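Local coordinates for carbohydrate-binding protein (Flavonifractor plautii, PDB 6N1B) that probably removes the acetyl group from the terminal N-acetylgalactosamine of the A blood-group antigen, binding the glycan on a calcium-containing propeller domain, at residues A[41-47]-A[77-83]; A[106-110]-A[150-154]; A[329-335]-A[385-390]; A[53-59]-A[354-358]. One frame throughout, in Å; residues are numbered along the deposited sequence. Where two conformers were deposited one is given.

Contact 1: residues A[41-47]-A[77-83]. With FUC (alpha-L-fucopyranose), chain B.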
# COMPACT_ATOMS: atom_id res chain seq x y z
N TYR A 41 2.94 15.72 -7.31
CA TYR A 41 3.87 16.88 -7.50
C TYR A 41 4.19 17.14 -8.95
O TYR A 41 4.65 18.22 -9.28
CB TYR A 41 5.16 16.73 -6.66
CG TYR A 41 6.14 15.73 -7.32
CD1 TYR A 41 6.01 14.35 -7.19
CD2 TYR A 41 7.20 16.17 -8.11
CE1 TYR A 41 6.87 13.51 -7.84
CE2 TYR A 41 8.07 15.31 -8.74
CZ TYR A 41 7.87 13.96 -8.56
OH TYR A 41 8.74 13.08 -9.20
N TYR A 42 4.12 16.12 -9.81
CA TYR A 42 4.67 16.20 -11.13
C TYR A 42 3.89 17.12 -12.05
O TYR A 42 2.67 17.33 -11.88
CB TYR A 42 4.83 14.81 -11.79
CG TYR A 42 3.53 14.12 -12.12
CD1 TYR A 42 2.86 14.46 -13.31
CD2 TYR A 42 2.95 13.16 -11.33
CE1 TYR A 42 1.63 13.98 -13.56
CE2 TYR A 42 1.73 12.65 -11.59
CZ TYR A 42 1.05 13.01 -12.72
OH TYR A 42 -0.23 12.49 -12.97
N SER A 43 4.59 17.64 -13.07
CA SER A 43 3.94 18.33 -14.16
C SER A 43 4.58 17.88 -15.45
O SER A 43 5.72 18.10 -15.69
CB SER A 43 4.16 19.88 -13.92
OG SER A 43 3.51 20.61 -14.98
N ASP A 44 3.81 17.24 -16.32
CA ASP A 44 4.31 16.56 -17.49
C ASP A 44 3.16 16.72 -18.55
O ASP A 44 2.11 16.22 -18.37
CB ASP A 44 4.59 15.07 -17.21
CG ASP A 44 5.20 14.37 -18.38
OD1 ASP A 44 4.83 14.64 -19.57
OD2 ASP A 44 6.10 13.51 -18.21
N SER A 45 3.46 17.48 -19.59
CA SER A 45 2.48 17.80 -20.59
C SER A 45 1.79 16.67 -21.27
O SER A 45 0.64 16.78 -21.76
CB SER A 45 3.04 18.73 -21.60
OG SER A 45 4.05 18.14 -22.44
N ALA A 46 2.46 15.54 -21.26
CA ALA A 46 1.92 14.32 -21.91
C ALA A 46 1.05 13.44 -21.01
O ALA A 46 0.57 12.35 -21.43
CB ALA A 46 3.02 13.48 -22.50
N HIS A 47 0.80 13.93 -19.77
CA HIS A 47 0.01 13.18 -18.78
C HIS A 47 -0.88 14.03 -17.95
O HIS A 47 -0.50 15.15 -17.53
CB HIS A 47 0.96 12.41 -17.80
CG HIS A 47 1.80 11.40 -18.48
ND1 HIS A 47 1.25 10.21 -18.90
CD2 HIS A 47 3.11 11.37 -18.81
CE1 HIS A 47 2.24 9.48 -19.50
NE2 HIS A 47 3.37 10.18 -19.47
N VAL A 77 2.35 7.47 -13.60
CA VAL A 77 1.78 7.59 -14.95
C VAL A 77 2.30 6.43 -15.78
O VAL A 77 3.35 5.86 -15.44
CB VAL A 77 2.18 8.97 -15.60
CG1 VAL A 77 1.65 10.12 -14.76
CG2 VAL A 77 3.64 9.08 -15.84
N MET A 78 1.65 6.14 -16.88
CA MET A 78 2.19 5.21 -17.85
C MET A 78 3.44 5.75 -18.51
O MET A 78 3.66 6.94 -18.67
CB MET A 78 1.17 4.90 -18.92
CG MET A 78 -0.12 4.19 -18.41
SD MET A 78 0.13 2.66 -17.52
CE MET A 78 0.61 1.59 -18.83
N ARG A 79 4.32 4.76 -18.85
CA ARG A 79 5.49 4.95 -19.67
C ARG A 79 6.76 5.41 -18.95
O ARG A 79 7.86 5.27 -19.47
CB ARG A 79 5.27 5.80 -20.88
CG ARG A 79 4.06 5.43 -21.78
CD ARG A 79 4.20 6.04 -23.12
NE ARG A 79 2.98 5.83 -23.89
CZ ARG A 79 2.85 6.25 -25.15
NH1 ARG A 79 3.87 6.87 -25.77
NH2 ARG A 79 1.66 6.06 -25.76
N ILE A 80 6.58 6.06 -17.83
CA ILE A 80 7.69 6.62 -17.04
C ILE A 80 7.42 6.49 -15.59
O ILE A 80 6.34 6.86 -15.16
CB ILE A 80 8.06 8.04 -17.49
CG1 ILE A 80 9.31 8.59 -16.81
CG2 ILE A 80 6.90 9.00 -17.36
CD1 ILE A 80 9.94 9.78 -17.52
N SER A 81 8.39 5.86 -14.87
CA SER A 81 8.22 5.59 -13.45
C SER A 81 8.91 6.59 -12.53
O SER A 81 8.93 6.44 -11.31
CB SER A 81 8.67 4.15 -13.15
OG SER A 81 7.78 3.25 -13.81
N ILE A 82 9.49 7.65 -13.12
CA ILE A 82 10.30 8.56 -12.41
C ILE A 82 9.63 9.42 -11.39
O ILE A 82 10.24 9.99 -10.51
CB ILE A 82 11.21 9.42 -13.36
CG1 ILE A 82 12.63 9.66 -12.75
CG2 ILE A 82 10.41 10.63 -13.82
CD1 ILE A 82 13.65 10.35 -13.60
N TYR A 83 8.27 9.52 -11.53
CA TYR A 83 7.42 10.33 -10.62
C TYR A 83 6.90 9.55 -9.46
O TYR A 83 6.22 10.15 -8.59
CB TYR A 83 6.24 10.94 -11.37
CG TYR A 83 6.62 11.73 -12.62
CD1 TYR A 83 7.61 12.62 -12.68
CD2 TYR A 83 5.93 11.54 -13.79
CE1 TYR A 83 7.97 13.35 -13.83
CE2 TYR A 83 6.25 12.21 -14.94
CZ TYR A 83 7.29 13.08 -14.97
OH TYR A 83 7.64 13.75 -16.12
C1 FUC B . 8.22 -0.22 -14.52
C2 FUC B . 9.72 -0.23 -14.20
C3 FUC B . 10.54 -0.15 -15.50
C4 FUC B . 10.20 1.14 -16.22
C5 FUC B . 8.71 1.13 -16.54
C6 FUC B . 8.15 2.42 -17.21
O2 FUC B . 10.07 -1.49 -13.54
O3 FUC B . 11.96 -0.09 -15.19
O4 FUC B . 10.54 2.25 -15.40
O5 FUC B . 7.97 0.96 -15.30
O HOH W 1 8.44 16.28 -15.71

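Contact 2: residues A[106-110]-A[150-154]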
# COMPACT_ATOMS: atom_id res chain seq x y z
N PRO A 106 7.53 15.27 -3.15
CA PRO A 106 7.55 13.95 -2.45
C PRO A 106 8.53 14.03 -1.25
O PRO A 106 9.48 14.81 -1.23
CB PRO A 106 8.00 13.01 -3.55
CG PRO A 106 8.95 13.83 -4.36
CD PRO A 106 8.33 15.24 -4.37
N ILE A 107 8.32 13.10 -0.33
CA ILE A 107 9.20 12.99 0.83
C ILE A 107 10.50 12.33 0.50
O ILE A 107 11.46 12.40 1.25
CB ILE A 107 8.50 12.42 2.08
CG1 ILE A 107 8.02 10.97 1.90
CG2 ILE A 107 7.36 13.35 2.51
CD1 ILE A 107 7.92 10.18 3.20
N GLU A 108 10.54 11.54 -0.56
CA GLU A 108 11.72 10.90 -1.11
C GLU A 108 11.92 11.46 -2.52
O GLU A 108 10.92 11.47 -3.27
CB GLU A 108 11.57 9.40 -1.11
CG GLU A 108 12.63 8.63 -1.88
CD GLU A 108 14.07 8.75 -1.31
OE1 GLU A 108 14.18 9.19 -0.17
OE2 GLU A 108 14.99 8.35 -2.08
N PRO A 109 13.11 11.97 -2.85
CA PRO A 109 13.19 12.68 -4.12
C PRO A 109 13.00 11.86 -5.39
O PRO A 109 13.26 10.65 -5.44
CB PRO A 109 14.63 13.30 -4.08
CG PRO A 109 15.32 12.61 -3.01
CD PRO A 109 14.33 12.03 -2.06
N GLN A 110 12.67 12.58 -6.46
CA GLN A 110 12.71 12.02 -7.76
C GLN A 110 14.11 11.47 -8.05
O GLN A 110 15.13 12.18 -7.88
CB GLN A 110 12.31 13.13 -8.76
CG GLN A 110 12.27 12.66 -10.18
CD GLN A 110 11.64 13.65 -11.13
OE1 GLN A 110 10.51 14.08 -10.87
NE2 GLN A 110 12.36 14.01 -12.17
N VAL A 150 14.40 -2.13 0.29
CA VAL A 150 13.32 -1.51 1.09
C VAL A 150 13.92 -0.43 1.92
O VAL A 150 14.89 -0.71 2.65
CB VAL A 150 12.53 -2.57 1.92
CG1 VAL A 150 11.52 -1.86 2.80
CG2 VAL A 150 11.88 -3.60 1.02
N ARG A 151 13.45 0.80 1.75
CA ARG A 151 13.95 2.00 2.45
C ARG A 151 12.87 2.53 3.38
O ARG A 151 11.71 2.16 3.31
CB ARG A 151 14.36 3.01 1.41
CG ARG A 151 15.53 2.55 0.56
CD ARG A 151 15.94 3.53 -0.56
NE ARG A 151 17.15 3.06 -1.18
CZ ARG A 151 17.90 3.77 -2.05
NH1 ARG A 151 17.40 4.86 -2.60
NH2 ARG A 151 19.15 3.39 -2.28
N LEU A 152 13.33 3.41 4.27
CA LEU A 152 12.53 3.86 5.42
C LEU A 152 12.85 5.31 5.75
O LEU A 152 14.06 5.70 5.83
CB LEU A 152 12.85 2.99 6.60
CG LEU A 152 12.36 3.40 7.99
CD1 LEU A 152 10.83 3.46 8.08
CD2 LEU A 152 12.92 2.46 9.05
N ARG A 153 11.79 6.09 5.91
CA ARG A 153 11.91 7.45 6.51
C ARG A 153 10.90 7.50 7.65
O ARG A 153 9.78 7.02 7.55
CB ARG A 153 11.57 8.56 5.48
CG ARG A 153 12.71 8.82 4.48
CD ARG A 153 12.30 9.82 3.39
NE ARG A 153 13.39 10.08 2.47
CZ ARG A 153 14.25 11.10 2.52
NH1 ARG A 153 14.16 12.03 3.45
NH2 ARG A 153 15.22 11.20 1.59
N ILE A 154 11.33 8.16 8.76
CA ILE A 154 10.52 8.27 9.99
C ILE A 154 10.18 9.74 10.23
O ILE A 154 10.97 10.66 9.86
CB ILE A 154 11.35 7.70 11.16
CG1 ILE A 154 11.56 6.20 10.99
CG2 ILE A 154 10.76 8.02 12.55
CD1 ILE A 154 12.64 5.58 11.84
O HOH W 2 14.66 5.73 -2.80

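Contact 3: residues A[329-335]-A[385-390]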
# COMPACT_ATOMS: atom_id res chain seq x y z
N TRP A 329 -13.53 4.56 -14.17
CA TRP A 329 -12.13 4.90 -13.82
C TRP A 329 -11.36 3.67 -13.31
O TRP A 329 -10.12 3.71 -13.30
CB TRP A 329 -12.08 6.03 -12.78
CG TRP A 329 -12.58 5.67 -11.42
CD1 TRP A 329 -13.88 5.76 -10.90
CD2 TRP A 329 -11.79 5.11 -10.34
NE1 TRP A 329 -13.94 5.35 -9.60
CE2 TRP A 329 -12.69 4.92 -9.26
CE3 TRP A 329 -10.44 4.81 -10.16
CZ2 TRP A 329 -12.27 4.40 -8.04
CZ3 TRP A 329 -10.00 4.34 -8.97
CH2 TRP A 329 -10.92 4.12 -7.91
N ASP A 330 -12.08 2.62 -12.89
CA ASP A 330 -11.46 1.39 -12.36
C ASP A 330 -11.72 0.21 -13.30
O ASP A 330 -11.76 -0.92 -12.79
CB ASP A 330 -11.90 1.16 -10.94
CG ASP A 330 -13.37 0.95 -10.77
OD1 ASP A 330 -14.17 1.03 -11.76
OD2 ASP A 330 -13.82 0.57 -9.66
N ASP A 331 -11.85 0.41 -14.62
CA ASP A 331 -12.25 -0.67 -15.51
C ASP A 331 -11.13 -1.58 -16.01
O ASP A 331 -11.48 -2.61 -16.63
CB ASP A 331 -13.04 -0.15 -16.71
CG ASP A 331 -12.15 0.58 -17.69
OD1 ASP A 331 -10.98 0.90 -17.49
OD2 ASP A 331 -12.78 0.87 -18.85
N PHE A 332 -9.85 -1.27 -15.73
CA PHE A 332 -8.75 -2.15 -16.18
C PHE A 332 -8.39 -3.19 -15.17
O PHE A 332 -8.27 -4.40 -15.48
CB PHE A 332 -7.55 -1.39 -16.65
CG PHE A 332 -6.40 -2.28 -17.15
CD1 PHE A 332 -6.57 -3.06 -18.26
CD2 PHE A 332 -5.25 -2.38 -16.44
CE1 PHE A 332 -5.59 -3.94 -18.65
CE2 PHE A 332 -4.26 -3.30 -16.85
CZ PHE A 332 -4.43 -4.01 -17.97
N GLN A 333 -8.08 -2.74 -13.96
CA GLN A 333 -7.67 -3.64 -12.88
C GLN A 333 -7.87 -2.94 -11.56
O GLN A 333 -7.79 -1.68 -11.54
CB GLN A 333 -6.22 -4.09 -13.05
CG GLN A 333 -5.18 -3.11 -12.64
CD GLN A 333 -3.80 -3.41 -13.15
OE1 GLN A 333 -3.27 -4.65 -12.92
NE2 GLN A 333 -3.15 -2.51 -13.73
N ILE A 334 -8.06 -3.74 -10.49
CA ILE A 334 -7.90 -3.20 -9.17
C ILE A 334 -6.47 -3.34 -8.76
O ILE A 334 -5.87 -4.44 -8.95
CB ILE A 334 -8.85 -3.81 -8.15
CG1 ILE A 334 -10.31 -3.81 -8.64
CG2 ILE A 334 -8.70 -3.17 -6.84
CD1 ILE A 334 -10.85 -2.47 -8.93
N TYR A 335 -5.88 -2.26 -8.28
CA TYR A 335 -4.47 -2.22 -7.91
C TYR A 335 -4.35 -2.26 -6.36
O TYR A 335 -5.32 -2.50 -5.66
CB TYR A 335 -3.76 -0.99 -8.57
CG TYR A 335 -2.34 -1.27 -9.00
CD1 TYR A 335 -2.17 -2.04 -10.20
CD2 TYR A 335 -1.20 -0.91 -8.32
CE1 TYR A 335 -0.87 -2.39 -10.62
CE2 TYR A 335 0.07 -1.26 -8.70
CZ TYR A 335 0.21 -2.03 -9.89
OH TYR A 335 1.50 -2.44 -10.27
N ARG A 385 -3.30 4.55 -19.90
CA ARG A 385 -4.24 4.26 -18.84
C ARG A 385 -4.14 5.46 -17.86
O ARG A 385 -3.24 6.28 -18.02
CB ARG A 385 -3.76 2.94 -18.10
CG ARG A 385 -3.68 1.74 -19.01
CD ARG A 385 -3.28 0.47 -18.28
NE ARG A 385 -3.26 -0.61 -19.26
CZ ARG A 385 -2.40 -1.60 -19.26
NH1 ARG A 385 -1.44 -1.74 -18.38
NH2 ARG A 385 -2.47 -2.42 -20.32
N ILE A 386 -5.08 5.51 -16.94
CA ILE A 386 -5.09 6.54 -15.91
C ILE A 386 -5.13 5.84 -14.55
O ILE A 386 -5.86 4.91 -14.32
CB ILE A 386 -6.29 7.49 -16.05
CG1 ILE A 386 -6.23 8.33 -17.31
CG2 ILE A 386 -6.45 8.42 -14.84
CD1 ILE A 386 -5.22 9.48 -17.29
N TRP A 387 -4.29 6.35 -13.64
CA TRP A 387 -4.12 5.81 -12.29
C TRP A 387 -4.83 6.70 -11.26
O TRP A 387 -4.46 7.90 -11.17
CB TRP A 387 -2.64 5.73 -11.89
CG TRP A 387 -1.70 5.02 -12.82
CD1 TRP A 387 -1.28 5.42 -14.02
CD2 TRP A 387 -1.02 3.75 -12.56
NE1 TRP A 387 -0.32 4.55 -14.57
CE2 TRP A 387 -0.18 3.49 -13.68
CE3 TRP A 387 -1.04 2.88 -11.51
CZ2 TRP A 387 0.66 2.40 -13.76
CZ3 TRP A 387 -0.24 1.70 -11.59
CH2 TRP A 387 0.59 1.51 -12.71
N ARG A 388 -5.72 6.14 -10.44
CA ARG A 388 -6.32 6.90 -9.35
C ARG A 388 -6.51 6.03 -8.10
O ARG A 388 -6.39 4.78 -8.13
CB ARG A 388 -7.77 7.38 -9.75
CG ARG A 388 -7.92 8.26 -10.97
CD ARG A 388 -7.22 9.61 -10.85
NE ARG A 388 -7.52 10.36 -12.05
CZ ARG A 388 -6.91 11.45 -12.44
NH1 ARG A 388 -5.91 11.98 -11.72
NH2 ARG A 388 -7.28 12.04 -13.59
N ILE A 389 -6.85 6.71 -7.00
CA ILE A 389 -7.20 6.08 -5.72
C ILE A 389 -8.60 6.48 -5.35
O ILE A 389 -8.94 7.68 -5.33
CB ILE A 389 -6.24 6.57 -4.58
CG1 ILE A 389 -4.81 6.09 -4.86
CG2 ILE A 389 -6.72 6.09 -3.23
CD1 ILE A 389 -3.75 6.85 -4.02
N GLY A 390 -9.41 5.46 -5.03
CA GLY A 390 -10.78 5.62 -4.54
C GLY A 390 -11.05 4.88 -3.25
O GLY A 390 -10.09 4.59 -2.53
O HOH W 3 -8.43 5.83 -13.37

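Contact 4: residues A[53-59]-A[354-358]. With CA (calcium ion), chain D.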
# COMPACT_ATOMS: atom_id res chain seq x y z
N THR A 53 -1.26 6.00 -7.13
CA THR A 53 -1.52 4.59 -6.86
C THR A 53 -0.98 4.18 -5.52
O THR A 53 -0.22 4.92 -4.87
CB THR A 53 -0.91 3.74 -8.06
OG1 THR A 53 -1.48 2.45 -8.03
CG2 THR A 53 0.58 3.67 -7.95
N HIS A 54 -1.36 2.96 -5.18
CA HIS A 54 -0.75 2.30 -4.03
C HIS A 54 -0.77 3.12 -2.72
O HIS A 54 0.26 3.46 -2.13
CB HIS A 54 0.65 1.82 -4.35
CG HIS A 54 1.25 0.76 -3.47
ND1 HIS A 54 1.56 0.84 -2.11
CD2 HIS A 54 1.65 -0.46 -3.96
CE1 HIS A 54 2.14 -0.36 -1.82
NE2 HIS A 54 2.16 -1.13 -2.90
N PRO A 55 -2.00 3.46 -2.28
CA PRO A 55 -2.10 4.11 -1.02
C PRO A 55 -1.71 3.17 0.12
O PRO A 55 -1.98 1.97 0.02
CB PRO A 55 -3.57 4.51 -0.90
CG PRO A 55 -4.24 3.38 -1.65
CD PRO A 55 -3.33 3.09 -2.82
N ASP A 56 -1.34 3.76 1.25
CA ASP A 56 -1.31 3.06 2.53
C ASP A 56 -1.79 4.02 3.65
O ASP A 56 -1.13 5.09 3.79
CB ASP A 56 0.04 2.44 2.84
CG ASP A 56 -0.14 1.35 3.88
OD1 ASP A 56 -0.97 0.44 3.69
OD2 ASP A 56 0.50 1.46 4.99
N VAL A 57 -2.90 3.63 4.26
CA VAL A 57 -3.52 4.55 5.18
C VAL A 57 -3.34 4.06 6.62
O VAL A 57 -3.40 2.85 6.87
CB VAL A 57 -5.03 4.63 4.85
CG1 VAL A 57 -5.77 5.53 5.81
CG2 VAL A 57 -5.21 5.21 3.45
N VAL A 58 -3.05 4.99 7.53
CA VAL A 58 -2.99 4.76 8.96
C VAL A 58 -4.17 5.52 9.61
O VAL A 58 -4.29 6.71 9.38
CB VAL A 58 -1.66 5.24 9.55
CG1 VAL A 58 -1.69 5.08 11.07
CG2 VAL A 58 -0.44 4.51 8.95
N VAL A 59 -5.00 4.75 10.30
CA VAL A 59 -6.14 5.32 11.04
C VAL A 59 -5.88 5.22 12.53
O VAL A 59 -5.74 4.12 13.03
CB VAL A 59 -7.49 4.63 10.68
CG1 VAL A 59 -8.66 5.38 11.36
CG2 VAL A 59 -7.66 4.60 9.18
N VAL A 354 -11.83 0.55 2.85
CA VAL A 354 -10.83 0.15 1.87
C VAL A 354 -10.51 1.29 0.98
O VAL A 354 -11.38 1.78 0.20
CB VAL A 354 -11.23 -1.09 1.07
CG1 VAL A 354 -10.15 -1.49 0.09
CG2 VAL A 354 -11.62 -2.24 2.05
N TRP A 355 -9.29 1.78 0.97
CA TRP A 355 -8.75 2.80 -0.00
C TRP A 355 -8.12 1.99 -1.08
O TRP A 355 -7.09 1.33 -0.88
CB TRP A 355 -7.81 3.76 0.70
CG TRP A 355 -8.49 4.65 1.71
CD1 TRP A 355 -8.91 5.91 1.46
CD2 TRP A 355 -8.84 4.36 3.09
NE1 TRP A 355 -9.54 6.39 2.60
CE2 TRP A 355 -9.47 5.49 3.62
CE3 TRP A 355 -8.65 3.26 3.96
CZ2 TRP A 355 -9.96 5.52 4.91
CZ3 TRP A 355 -9.09 3.30 5.22
CH2 TRP A 355 -9.76 4.43 5.70
N TYR A 356 -8.78 1.92 -2.27
CA TYR A 356 -8.32 1.10 -3.36
C TYR A 356 -7.75 1.89 -4.48
O TYR A 356 -8.35 2.91 -4.88
CB TYR A 356 -9.40 0.12 -3.86
CG TYR A 356 -10.52 0.64 -4.74
CD1 TYR A 356 -11.68 1.17 -4.17
CD2 TYR A 356 -10.47 0.49 -6.05
CE1 TYR A 356 -12.78 1.56 -4.98
CE2 TYR A 356 -11.54 0.81 -6.87
CZ TYR A 356 -12.69 1.32 -6.38
OH TYR A 356 -13.77 1.64 -7.13
N SER A 357 -6.62 1.51 -5.03
CA SER A 357 -6.17 2.10 -6.27
C SER A 357 -6.62 1.27 -7.44
O SER A 357 -6.95 0.06 -7.28
CB SER A 357 -4.69 2.40 -6.23
OG SER A 357 -3.86 1.23 -6.20
N ALA A 358 -6.71 1.90 -8.61
CA ALA A 358 -7.16 1.21 -9.81
C ALA A 358 -6.70 2.00 -11.03
O ALA A 358 -6.14 3.08 -10.93
CB ALA A 358 -8.66 1.01 -9.80
CA CA D . -0.38 -0.85 5.67
O HOH W 4 -3.75 3.56 -9.35
O HOH W 5 -1.12 1.22 7.36
O HOH W 6 -2.66 -0.88 6.22
O HOH W 7 0.15 -2.82 6.95
O HOH W 8 1.36 -0.43 7.33

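Contact 1: residues A[41-47]-A[77-83]
Two loops beside the glycan pocket of the propeller pack together where Tyr42 and Tyr83 form an offset stack, with ring centroids 5.0 Å apart and planes 19° from parallel. Tyr42 CB sits over one face of Tyr83, 3.8 Å from the ring centroid, while Ile82 CG2 of its own loop covers the opposite face. At the rim of the ring, in its plane, come Tyr41 OH and Asp44 OD2. Asp44 CG is anti to the backbone N (chi1 -176°), which sends the carboxylate to the Tyr83 hydroxyl. That hydroxyl, Tyr83 OH, donates to Asp44 OD2 over 2.6 Å, reaching the anti side of a carboxylate that stands nearly upright to the ring. A water donates to the same Tyr83 OH and to Ser43 O, so the phenol is gripped by two bonds. The second carboxylate oxygen, Asp44 OD1, accepts from Ala46 N at 3.0 Å in an Asx turn, which fixes the carboxylate's rotation. Val77 lays CG2 over the centre of the His47 ring, 3.7 Å from its centroid, and turns CG1 toward the phenol end of Tyr42, whose OH is hydrogen-bonded to Ala48 O. Asp383 holds His47 ND1, and Tyr41 OH is hydrogen-bonded to Gln110 and Asn85. Ser81 OG donates to the fucose ring oxygen O5 at 2.7 Å. Asx turn and aromatic stack thus pack one loop on another whose Arg79 and Ser81 line the glycan pocket.

Contact 2: residues A[106-110]-A[150-154]
Ile107 meets Arg153 first, and mainly through its backbone: the carbonyl oxygen of Ile107 hangs over one face of the guanidinium, 3.3 Å from Arg153 CZ. The angle to NE is too poor for a hydrogen bond, yet an oxygen held above a cationic plane should still be electrostatically favourable. The end of the Ile107 side chain brushes the aliphatic part of the same arginine.

Glu108 carries the contact. Its chain runs out with CG anti to the backbone N and then bends at chi2 (64°), which swings the carboxylate round to the edge of the Arg153 guanidinium. There OE1 alone takes both donors of a side-on salt bridge, Arg153 NE and Arg153 NH2, each at 2.9 Å. The NE bond comes nearly head-on to the C-O bond of the glutamate, whereas NH2 arrives on the syn side; the two flat groups are turned 48° against each other. The other oxygen, OE2, accepts from a water at 2.7 Å, and Arg151 NH1 donates to that water at 2.9 Å, so the second arginine is tied in indirectly. Its main polar partner is Glu149, and it also makes a cation-pi contact with Trp138.

Pro109 finishes the sequence by setting CD 3.8 Å from Arg153 NH2. The carbonyls of Trp161 and Gly188 take further N-H groups of this buried guanidinium. The arrangement is a buried salt bridge tying the linker between the first two blades of a five-bladed beta-propeller to strand 148-155 of the second blade.

Contact 3: residues A[329-335]-A[385-390]
Phe332 and Arg385 mark one end of this contact within the last blade of the five-bladed beta-propeller, where strands 333-342 and 385-395 flank strand 351-361 and meet through side chains, a ring lying against backbone, and one bridging water. The cation-pi interaction comes first: the Arg385 guanidinium lies flat on the Phe332 ring, centres 3.8 Å apart and planes at 15°. The extended arginine chain carries CD over the same face, 4.3 Å from the ring centroid.

The aromatic contact lies deeper. Trp387 presents the edge of its six-membered ring to the face of Tyr335, at 77° between planes, with CZ3 4.1 Å from Tyr335 CZ. Tyr335 belongs to the glycan pocket and touches the bound alpha-galactose, while its hydroxyl is hydrogen-bonded to Trp271. Trp387, against a face of this pocket residue, is placed as a second-shell neighbour.

Van der Waals packing dominates at the other end. In Trp329 CG sits between the backbone N and the carbonyl carbon (chi1 69°), which sends the indole across to strand 385-395. Arg388 O lies at the edge of the ring, while its six-membered part packs on the 389-390 backbone. CE3 rests 3.7 Å from Arg388 CB, and CH2 is 3.5 Å from Gly390 N.

Water supplies the polar link. One water donates to both carbonyls, at 2.7 Å to Trp329 O and 2.9 Å to Ile386 O.

Contact 4: residues A[53-59]-A[354-358]
Trp355 and Val57 form the tight half of this interface between the first and last blades of the propeller, where strands 53-59 and 354-358 run antiparallel (167°) with axes 6.2 Å apart. Val57 CG2 stands over one face of the indole, 4.0 Å from the centroid of the five-membered ring, and CG1 spreads toward CZ3. Val59 CG2 adds a lighter touch at Trp355 CH2. Gly94 O accepts from the indole N-H (NE1). Pro55 wedges in: its CG lies 3.6 Å from Trp355 O, and its CD rests against Ser357 CB.

The polar end is looser. His54 N gives Ser357 OG a weak hydrogen bond of 3.2 Å, and Thr53 OG1 lies equally far from that hydroxyl; the stronger partner of Ser357 OG is Arg336 O. A water sits between Thr53 OG1 and Ala358 O.

The reverse side of strand 53-59 is the wet one. Asp56 points away from Trp355, its CG anti to the backbone N (chi1 -160°), and clasps the calcium with both carboxylate oxygens, OD1 at 2.4 Å and OD2 at 2.6 Å. Four waters join it, one donating to Val57 O, while Asp122 and Asp274 complete the site. Apolar blade packing on one side and metal on the other is consistent with a five-bladed beta-propeller holding calcium between the first strands of its blades.

Overall arrangement
Contacts 3 and 4 are the closest pair, with centres 12 Å apart: Tyr335 N probably hydrogen-bonds Ser357 O (2.7 Å) within the last blade, as does Tyr356 OH with Asp330 OD2. Contact 1, about 16 Å between centres from contact 3, meets it where Met78 packs on Arg385 and Trp387. Contact 2 adjoins contact 1 through Tyr41 OH and Gln110 OE1, 2.6 Å apart, but stays about 13 Å from contact 3 at the nearest atoms. Around the trisaccharide, contact 1 brings Ser81 to the fucose and contact 3 brings Tyr335 to the alpha-galactose; the Thr53 side chain of contact 4 is about 7 Å from that galactose. In contact 2 the Arg151 side chain is about 13 Å off.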